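Local coordinates for protein 4,5-DOPA dioxygenase extradiol (Escherichia coli, PDB 2PW6) that opens the aromatic ring of L-DOPA between carbons 4 and 5 in vitro as a metal-dependent extradiol dioxygenase, though its physiological substrate is unknown, at residues Gly173-Asn178 / Ser262-Ser267; Thr195-Tyr200 / Val217-His222. All coordinates share one frame; numbering follows the deposited sequence.

Interaction 1 (Gly173-Asn178 / Ser262-Ser267). With ZN (zinc ion), chain D.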
ATOM      1  N   GLY A 173      -6.278   2.678  12.151  1.00 38.57           N
ATOM      2  CA  GLY A 173      -7.164   2.984  11.025  1.00 38.85           C
ATOM      3  C   GLY A 173      -7.487   4.461  11.058  1.00 38.16           C
ATOM      4  O   GLY A 173      -6.582   5.262  11.241  1.00 37.73           O
ATOM      5  N   ASN A 174      -8.779   4.808  10.926  1.00 38.00           N
ATOM      6  CA  ASN A 174      -9.234   6.226  10.746  1.00 37.09           C
ATOM      7  C   ASN A 174     -10.744   6.238  10.852  1.00 36.92           C
ATOM      8  O   ASN A 174     -11.441   5.618  10.013  1.00 37.54           O
ATOM      9  CB  ASN A 174      -8.850   6.837   9.361  1.00 36.21           C
ATOM     10  CG  ASN A 174      -7.337   7.071   9.166  1.00 36.76           C
ATOM     11  OD1 ASN A 174      -6.715   6.462   8.263  1.00 34.98           O
ATOM     12  ND2 ASN A 174      -6.752   8.011   9.938  1.00 33.09           N
ATOM     13  N   VAL A 175     -11.266   6.907  11.880  1.00 36.54           N
ATOM     14  CA  VAL A 175     -12.702   6.982  12.096  1.00 36.53           C
ATOM     15  C   VAL A 175     -13.459   7.821  11.016  1.00 37.43           C
ATOM     16  O   VAL A 175     -14.698   7.652  10.836  1.00 38.26           O
ATOM     17  CB  VAL A 175     -13.041   7.464  13.521  1.00 37.60           C
ATOM     18  CG1 VAL A 175     -12.283   6.629  14.547  1.00 37.67           C
ATOM     19  CG2 VAL A 175     -12.737   8.981  13.695  1.00 35.37           C
ATOM     20  N   VAL A 176     -12.724   8.658  10.276  1.00 37.11           N
ATOM     21  CA  VAL A 176     -13.238   9.277   9.032  1.00 38.13           C
ATOM     22  C   VAL A 176     -12.305   8.990   7.882  1.00 37.98           C
ATOM     23  O   VAL A 176     -11.102   9.328   7.930  1.00 37.79           O
ATOM     24  CB  VAL A 176     -13.446  10.869   9.099  1.00 38.43           C
ATOM     25  CG1 VAL A 176     -14.068  11.378   7.792  1.00 37.69           C
ATOM     26  CG2 VAL A 176     -14.280  11.289  10.304  1.00 37.22           C
ATOM     27  N   HIS A 177     -12.853   8.398   6.820  1.00 38.26           N
ATOM     28  CA  HIS A 177     -11.977   7.886   5.802  1.00 38.55           C
ATOM     29  C   HIS A 177     -12.659   7.724   4.470  1.00 39.76           C
ATOM     30  O   HIS A 177     -13.088   6.619   4.097  1.00 41.30           O
ATOM     31  CB  HIS A 177     -11.325   6.543   6.259  1.00 37.77           C
ATOM     32  CG  HIS A 177     -10.295   6.028   5.300  1.00 35.06           C
ATOM     33  ND1 HIS A 177     -10.632   5.440   4.088  1.00 32.18           N
ATOM     34  CD2 HIS A 177      -8.938   6.074   5.348  1.00 30.83           C
ATOM     35  CE1 HIS A 177      -9.511   5.080   3.474  1.00 34.60           C
ATOM     36  NE2 HIS A 177      -8.475   5.470   4.206  1.00 33.92           N
ATOM     37  N   ASN A 178     -12.707   8.819   3.728  1.00 41.48           N
ATOM     38  CA  ASN A 178     -13.307   8.833   2.406  1.00 41.85           C
ATOM     39  C   ASN A 178     -12.289   9.522   1.539  1.00 42.14           C
ATOM     40  O   ASN A 178     -12.090  10.724   1.680  1.00 42.79           O
ATOM     41  CB  ASN A 178     -14.658   9.570   2.409  1.00 41.76           C
ATOM     42  CG  ASN A 178     -15.441   9.377   1.097  1.00 42.04           C
ATOM     43  OD1 ASN A 178     -14.848   9.287   0.042  1.00 41.65           O
ATOM     44  ND2 ASN A 178     -16.771   9.265   1.185  1.00 41.57           N
ATOM     45  N   SER A 262     -10.960  15.470   5.307  1.00 42.99           N
ATOM     46  CA  SER A 262     -11.706  14.324   5.852  1.00 42.34           C
ATOM     47  C   SER A 262     -10.900  13.151   6.442  1.00 42.34           C
ATOM     48  O   SER A 262     -11.495  12.218   6.935  1.00 42.56           O
ATOM     49  CB  SER A 262     -12.741  13.808   4.842  1.00 40.81           C
ATOM     50  OG  SER A 262     -12.088  13.537   3.639  1.00 38.25           O
ATOM     51  N   LEU A 263      -9.575  13.190   6.415  1.00 42.78           N
ATOM     52  CA  LEU A 263      -8.805  12.146   7.094  1.00 42.55           C
ATOM     53  C   LEU A 263      -8.756  12.371   8.604  1.00 42.43           C
ATOM     54  O   LEU A 263      -7.942  13.154   9.088  1.00 42.17           O
ATOM     55  CB  LEU A 263      -7.401  12.039   6.503  1.00 42.78           C
ATOM     56  CG  LEU A 263      -6.580  10.773   6.795  1.00 44.29           C
ATOM     57  CD1 LEU A 263      -7.287   9.448   6.340  1.00 44.22           C
ATOM     58  CD2 LEU A 263      -5.278  10.909   6.088  1.00 45.07           C
ATOM     59  N   SER A 264      -9.609  11.679   9.361  1.00 42.58           N
ATOM     60  CA  SER A 264      -9.532  11.840  10.822  1.00 43.61           C
ATOM     61  C   SER A 264      -8.377  11.084  11.519  1.00 44.27           C
ATOM     62  O   SER A 264      -8.097   9.907  11.240  1.00 42.91           O
ATOM     63  CB  SER A 264     -10.850  11.596  11.530  1.00 43.15           C
ATOM     64  OG  SER A 264     -10.651  11.795  12.924  1.00 43.62           O
HETATM   65  N   MSE A 265      -7.709  11.811  12.411  1.00 45.63           N
HETATM   66  CA  MSE A 265      -6.457  11.366  13.014  1.00 46.87           C
HETATM   67  C   MSE A 265      -6.683  11.080  14.485  1.00 46.90           C
HETATM   68  O   MSE A 265      -5.736  10.894  15.254  1.00 48.51           O
HETATM   69  CB  MSE A 265      -5.346  12.416  12.831  1.00 47.60           C
HETATM   70  CG  MSE A 265      -4.763  12.598  11.433  1.00 48.02           C
HETATM   71 SE   MSE A 265      -4.191  10.998  10.404  1.00 53.85          SE
HETATM   72  CE  MSE A 265      -2.461  11.575   9.763  1.00 53.47           C
ATOM     73  N   LEU A 266      -7.951  11.050  14.871  1.00 46.71           N
ATOM     74  CA  LEU A 266      -8.360  10.700  16.203  1.00 46.65           C
ATOM     75  C   LEU A 266      -7.763   9.374  16.714  1.00 48.14           C
ATOM     76  O   LEU A 266      -8.150   8.283  16.251  1.00 47.98           O
ATOM     77  CB  LEU A 266      -9.879  10.624  16.268  1.00 45.73           C
ATOM     78  CG  LEU A 266     -10.455  10.294  17.641  1.00 43.21           C
ATOM     79  CD1 LEU A 266     -10.091  11.370  18.676  1.00 43.14           C
ATOM     80  CD2 LEU A 266     -11.915  10.190  17.524  1.00 39.37           C
ATOM     81  N   SER A 267      -6.842   9.504  17.674  1.00 48.85           N
ATOM     82  CA  SER A 267      -6.284   8.394  18.437  1.00 49.17           C
ATOM     83  C   SER A 267      -6.922   8.214  19.824  1.00 50.38           C
ATOM     84  O   SER A 267      -7.354   9.185  20.459  1.00 50.63           O
ATOM     85  CB  SER A 267      -4.793   8.576  18.533  1.00 48.82           C
ATOM     86  OG  SER A 267      -4.272   8.682  17.214  1.00 48.53           O
TER
HETATM   87 ZN    ZN D 274     -12.282   4.713   3.119  0.50 12.55          ZN
HETATM   88  O   HOH W   1      -8.995   8.004  13.482  1.00 51.46           O

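Interaction 2 (Thr195-Tyr200 / Val217-His222)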
ATOM      1  N   THR A 195     -16.170  16.834  10.751  1.00 47.78           N
ATOM      2  CA  THR A 195     -16.133  17.262  12.169  1.00 46.93           C
ATOM      3  C   THR A 195     -17.371  16.766  12.887  1.00 47.34           C
ATOM      4  O   THR A 195     -17.295  16.259  14.021  1.00 46.95           O
ATOM      5  CB  THR A 195     -16.027  18.817  12.307  1.00 47.43           C
ATOM      6  OG1 THR A 195     -14.735  19.255  11.870  1.00 47.52           O
ATOM      7  CG2 THR A 195     -16.208  19.253  13.738  1.00 46.74           C
ATOM      8  N   SER A 196     -18.524  16.915  12.232  1.00 47.42           N
ATOM      9  CA  SER A 196     -19.766  16.333  12.756  1.00 47.68           C
ATOM     10  C   SER A 196     -19.595  14.833  13.161  1.00 47.48           C
ATOM     11  O   SER A 196     -19.779  14.483  14.332  1.00 46.56           O
ATOM     12  CB  SER A 196     -20.923  16.503  11.758  1.00 47.77           C
ATOM     13  OG  SER A 196     -22.165  16.180  12.361  1.00 47.93           O
ATOM     14  N   PHE A 197     -19.242  13.960  12.208  1.00 47.68           N
ATOM     15  CA  PHE A 197     -19.148  12.513  12.527  1.00 47.43           C
ATOM     16  C   PHE A 197     -18.090  12.242  13.581  1.00 47.42           C
ATOM     17  O   PHE A 197     -18.322  11.478  14.513  1.00 47.50           O
ATOM     18  CB  PHE A 197     -18.924  11.629  11.303  1.00 47.32           C
ATOM     19  CG  PHE A 197     -18.917  10.137  11.627  1.00 47.83           C
ATOM     20  CD1 PHE A 197     -20.115   9.432  11.739  1.00 45.65           C
ATOM     21  CD2 PHE A 197     -17.702   9.449  11.823  1.00 45.89           C
ATOM     22  CE1 PHE A 197     -20.106   8.045  12.047  1.00 48.86           C
ATOM     23  CE2 PHE A 197     -17.685   8.081  12.119  1.00 47.40           C
ATOM     24  CZ  PHE A 197     -18.889   7.376  12.237  1.00 45.60           C
ATOM     25  N   ASN A 198     -16.952  12.911  13.455  1.00 47.77           N
ATOM     26  CA  ASN A 198     -15.855  12.774  14.404  1.00 48.74           C
ATOM     27  C   ASN A 198     -16.253  13.078  15.848  1.00 49.67           C
ATOM     28  O   ASN A 198     -15.879  12.347  16.781  1.00 49.59           O
ATOM     29  CB  ASN A 198     -14.696  13.664  13.977  1.00 48.27           C
ATOM     30  CG  ASN A 198     -13.366  13.194  14.524  1.00 49.45           C
ATOM     31  OD1 ASN A 198     -12.825  12.155  14.095  1.00 49.00           O
ATOM     32  ND2 ASN A 198     -12.809  13.962  15.453  1.00 45.84           N
ATOM     33  N   GLU A 199     -17.033  14.150  16.027  1.00 50.22           N
ATOM     34  CA  GLU A 199     -17.487  14.571  17.353  1.00 50.22           C
ATOM     35  C   GLU A 199     -18.477  13.590  17.971  1.00 49.72           C
ATOM     36  O   GLU A 199     -18.468  13.386  19.166  1.00 50.00           O
ATOM     37  CB  GLU A 199     -18.061  16.013  17.301  1.00 50.54           C
ATOM     38  CG  GLU A 199     -16.994  17.088  16.958  1.00 51.59           C
ATOM     39  CD  GLU A 199     -15.868  17.169  17.980  1.00 53.56           C
ATOM     40  OE1 GLU A 199     -16.120  16.985  19.188  1.00 55.01           O
ATOM     41  OE2 GLU A 199     -14.713  17.421  17.584  1.00 56.99           O
ATOM     42  N   TYR A 200     -19.336  13.005  17.147  1.00 49.94           N
ATOM     43  CA  TYR A 200     -20.198  11.892  17.530  1.00 50.77           C
ATOM     44  C   TYR A 200     -19.390  10.662  17.972  1.00 51.21           C
ATOM     45  O   TYR A 200     -19.842   9.902  18.835  1.00 50.93           O
ATOM     46  CB  TYR A 200     -21.088  11.524  16.346  1.00 51.33           C
ATOM     47  CG  TYR A 200     -21.920  10.265  16.487  1.00 52.77           C
ATOM     48  CD1 TYR A 200     -23.023  10.219  17.355  1.00 53.27           C
ATOM     49  CD2 TYR A 200     -21.632   9.125  15.725  1.00 53.23           C
ATOM     50  CE1 TYR A 200     -23.810   9.072  17.469  1.00 53.52           C
ATOM     51  CE2 TYR A 200     -22.420   7.963  15.832  1.00 53.26           C
ATOM     52  CZ  TYR A 200     -23.505   7.945  16.704  1.00 53.79           C
ATOM     53  OH  TYR A 200     -24.299   6.805  16.810  1.00 54.04           O
ATOM     54  N   VAL A 217     -21.166   1.435  17.816  1.00 49.94           N
ATOM     55  CA  VAL A 217     -21.422   0.173  17.138  1.00 49.37           C
ATOM     56  C   VAL A 217     -22.429   0.409  16.022  1.00 49.69           C
ATOM     57  O   VAL A 217     -22.303  -0.149  14.944  1.00 48.71           O
ATOM     58  CB  VAL A 217     -21.928  -0.917  18.126  1.00 49.04           C
ATOM     59  CG1 VAL A 217     -22.635  -2.065  17.393  1.00 47.45           C
ATOM     60  CG2 VAL A 217     -20.772  -1.419  18.971  1.00 48.57           C
ATOM     61  N   ASN A 218     -23.437   1.234  16.312  1.00 50.58           N
ATOM     62  CA  ASN A 218     -24.466   1.630  15.338  1.00 51.38           C
ATOM     63  C   ASN A 218     -24.062   2.912  14.599  1.00 51.21           C
ATOM     64  O   ASN A 218     -24.906   3.781  14.360  1.00 51.75           O
ATOM     65  CB  ASN A 218     -25.821   1.861  16.043  1.00 51.20           C
ATOM     66  CG  ASN A 218     -26.389   0.595  16.673  1.00 52.67           C
ATOM     67  OD1 ASN A 218     -26.676  -0.391  15.992  1.00 53.03           O
ATOM     68  ND2 ASN A 218     -26.575   0.632  17.979  1.00 53.18           N
ATOM     69  N   TYR A 219     -22.781   3.030  14.249  1.00 50.59           N
ATOM     70  CA  TYR A 219     -22.221   4.286  13.737  1.00 50.27           C
ATOM     71  C   TYR A 219     -22.885   4.742  12.420  1.00 50.49           C
ATOM     72  O   TYR A 219     -23.000   5.924  12.167  1.00 50.69           O
ATOM     73  CB  TYR A 219     -20.686   4.218  13.612  1.00 48.67           C
ATOM     74  CG  TYR A 219     -20.224   3.344  12.472  1.00 48.43           C
ATOM     75  CD1 TYR A 219     -19.759   3.898  11.275  1.00 47.24           C
ATOM     76  CD2 TYR A 219     -20.271   1.958  12.575  1.00 46.11           C
ATOM     77  CE1 TYR A 219     -19.339   3.079  10.213  1.00 46.41           C
ATOM     78  CE2 TYR A 219     -19.861   1.143  11.530  1.00 46.39           C
ATOM     79  CZ  TYR A 219     -19.390   1.698  10.353  1.00 47.74           C
ATOM     80  OH  TYR A 219     -18.992   0.848   9.314  1.00 47.08           O
ATOM     81  N   LEU A 220     -23.352   3.799  11.614  1.00 51.45           N
ATOM     82  CA  LEU A 220     -24.034   4.133  10.364  1.00 52.41           C
ATOM     83  C   LEU A 220     -25.402   4.820  10.558  1.00 53.27           C
ATOM     84  O   LEU A 220     -25.974   5.330   9.591  1.00 53.24           O
ATOM     85  CB  LEU A 220     -24.145   2.901   9.456  1.00 52.15           C
ATOM     86  CG  LEU A 220     -22.816   2.415   8.864  1.00 51.93           C
ATOM     87  CD1 LEU A 220     -23.003   1.089   8.115  1.00 52.13           C
ATOM     88  CD2 LEU A 220     -22.223   3.471   7.949  1.00 49.77           C
ATOM     89  N   ASP A 221     -25.906   4.820  11.800  1.00 54.33           N
ATOM     90  CA  ASP A 221     -27.094   5.593  12.211  1.00 55.31           C
ATOM     91  C   ASP A 221     -26.899   7.112  12.159  1.00 55.73           C
ATOM     92  O   ASP A 221     -27.870   7.858  12.235  1.00 56.57           O
ATOM     93  CB  ASP A 221     -27.537   5.222  13.630  1.00 55.41           C
ATOM     94  CG  ASP A 221     -28.213   3.869  13.694  1.00 57.06           C
ATOM     95  OD1 ASP A 221     -28.360   3.232  12.626  1.00 58.39           O
ATOM     96  OD2 ASP A 221     -28.581   3.436  14.812  1.00 58.20           O
ATOM     97  N   HIS A 222     -25.655   7.568  12.045  1.00 55.83           N
ATOM     98  CA  HIS A 222     -25.355   8.992  11.936  1.00 55.53           C
ATOM     99  C   HIS A 222     -25.501   9.433  10.472  1.00 55.82           C
ATOM    100  O   HIS A 222     -25.360   8.599   9.554  1.00 56.40           O
ATOM    101  CB  HIS A 222     -23.940   9.236  12.455  1.00 54.81           C
ATOM    102  CG  HIS A 222     -23.604  10.676  12.717  1.00 53.92           C
ATOM    103  ND1 HIS A 222     -23.024  11.491  11.769  1.00 52.44           N
ATOM    104  CD2 HIS A 222     -23.708  11.424  13.839  1.00 53.10           C
ATOM    105  CE1 HIS A 222     -22.783  12.676  12.297  1.00 52.16           C
ATOM    106  NE2 HIS A 222     -23.202  12.668  13.548  1.00 51.92           N
TER

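Interaction 1 (Gly173-Asn178 / Ser262-Ser267)
Asn-174 meets Leu-263 and Ser-264 with different atoms of one amide. Its CG lies anti to its own carbonyl carbon (chi1 -69°), which sets CG beside the backbone N and close to both Ser-264 O and Leu-263 CD1. From there ND2 donates to Ser-264 O at 2.7 Å with an N-H...O angle of 150°. The acceptor sits 17° out of the amide plane. On the other branch OD1 packs 3.6 Å from Leu-263 CD1, a methyl that also approaches CD2 of His-177; the His-177 and Leu-263 side chains lie side by side and point the same way. Because ND2 also bonds His-22 O, an alanine at Asn-174 would probably leave two carbonyls without this donor and open a gap beside the Leu-263 methyl. A water donates to Ser-264 O and Leu-266 O and accepts from Val-175 N, tying the two segments together. Between the backbones, Ser-264 N donates to Val-176 O at 3.1 Å. The 262-267 side carries a classic beta bulge, formed by Ser-262 and Leu-263 against strand 258-259, and the 173-178 side is the loop leaving strand 167-173 of the main sheet. The Val-176 side chain leaves its backbone toward 262-267, and its CB comes within 3.6 Å of Ser-264 CB. Val-175 CG2 approaches Ser-264 OG at 3.6 Å and Leu-266 CD2 at 4.1 Å. The His-177 side chain starts away from 262-267: its ND1 binds a zinc ion at 2.0 Å, its backbone O binds the same ion at 2.3 Å, and its NE2 is hydrogen-bonded to Asp-86 of the second subunit.

Interaction 2 (Thr195-Tyr200 / Val217-His222)
His-222 reaches from the loop 217-222 onto helix 192-202 and lodges among Ser-196, Phe-197 and Tyr-200. Its CB lies 3.9 Å from Phe-197 CD1 and is similarly near CE2 of Tyr-200, so the side chain enters between these two rings. The first torsion, with CG anti to the backbone N (chi1 -166°), carries CG to a place near both Phe-197 CD1 and Tyr-200 CD2. ND1 faces Phe-197, 3.6 Å from its CD1 and near the plane of the phenyl ring. CD2 goes to Tyr-200, sitting over one face of the phenol ring, displaced toward the rim, with Tyr-200 CG 3.4 Å away. Farther round the ring, His-222 CE1 comes 3.6 Å from Ser-196 OG, which lies in the imidazole plane. His-222 NE2 ends 3.7 Å from Tyr-200 CB. The three rings make an aromatic cluster with two distinct geometries. Phe-197 turns its edge to the His-222 face in an offset edge-to-face pair, centroids 5.4 Å apart and planes at 79°. Tyr-200 and His-222 are oblique instead, with planes at 31°, and their side chains slide past each other in opposite directions. Phe-197 carries the contact on to the 3-10 segment 219-221: its CZ packs 3.7 Å from Tyr-219 CD1, and its CE1 presents the ring edge to Tyr-219 O. No hydrogen bond crosses between 195-200 and 217-222 themselves, although Tyr-200 OH makes a weak one to Pro-215 O; the fit therefore probably rests mainly on ring packing and dispersion, helped by weak electrostatic attraction between the Phe-197 C-H edge and Tyr-219 O.

Overall arrangement
Centred about 12 Å apart on the same side of the chain's centre, the two contacts lie within the catalytic LigB domain. In sequence order come 173-178, 195-200, 217-222 and 262-267, so both segments of interaction 2 fall between those of interaction 1. Helix 192-202 joins them directly: Asn-198 OD1 lies 2.5 Å from Ser-264 OG, a probable hydrogen bond, while Phe-197 CE2 packs 3.3 Å from Val-175 O. Phe-197 thus touches each contact, and Asn-198 faces interaction 1, which includes the zinc ligand His-177. Interaction 1 is buried beside the metal sites; interaction 2 is partly buried and its centre lies farther from the chain centre, about 17 Å against about 11 Å.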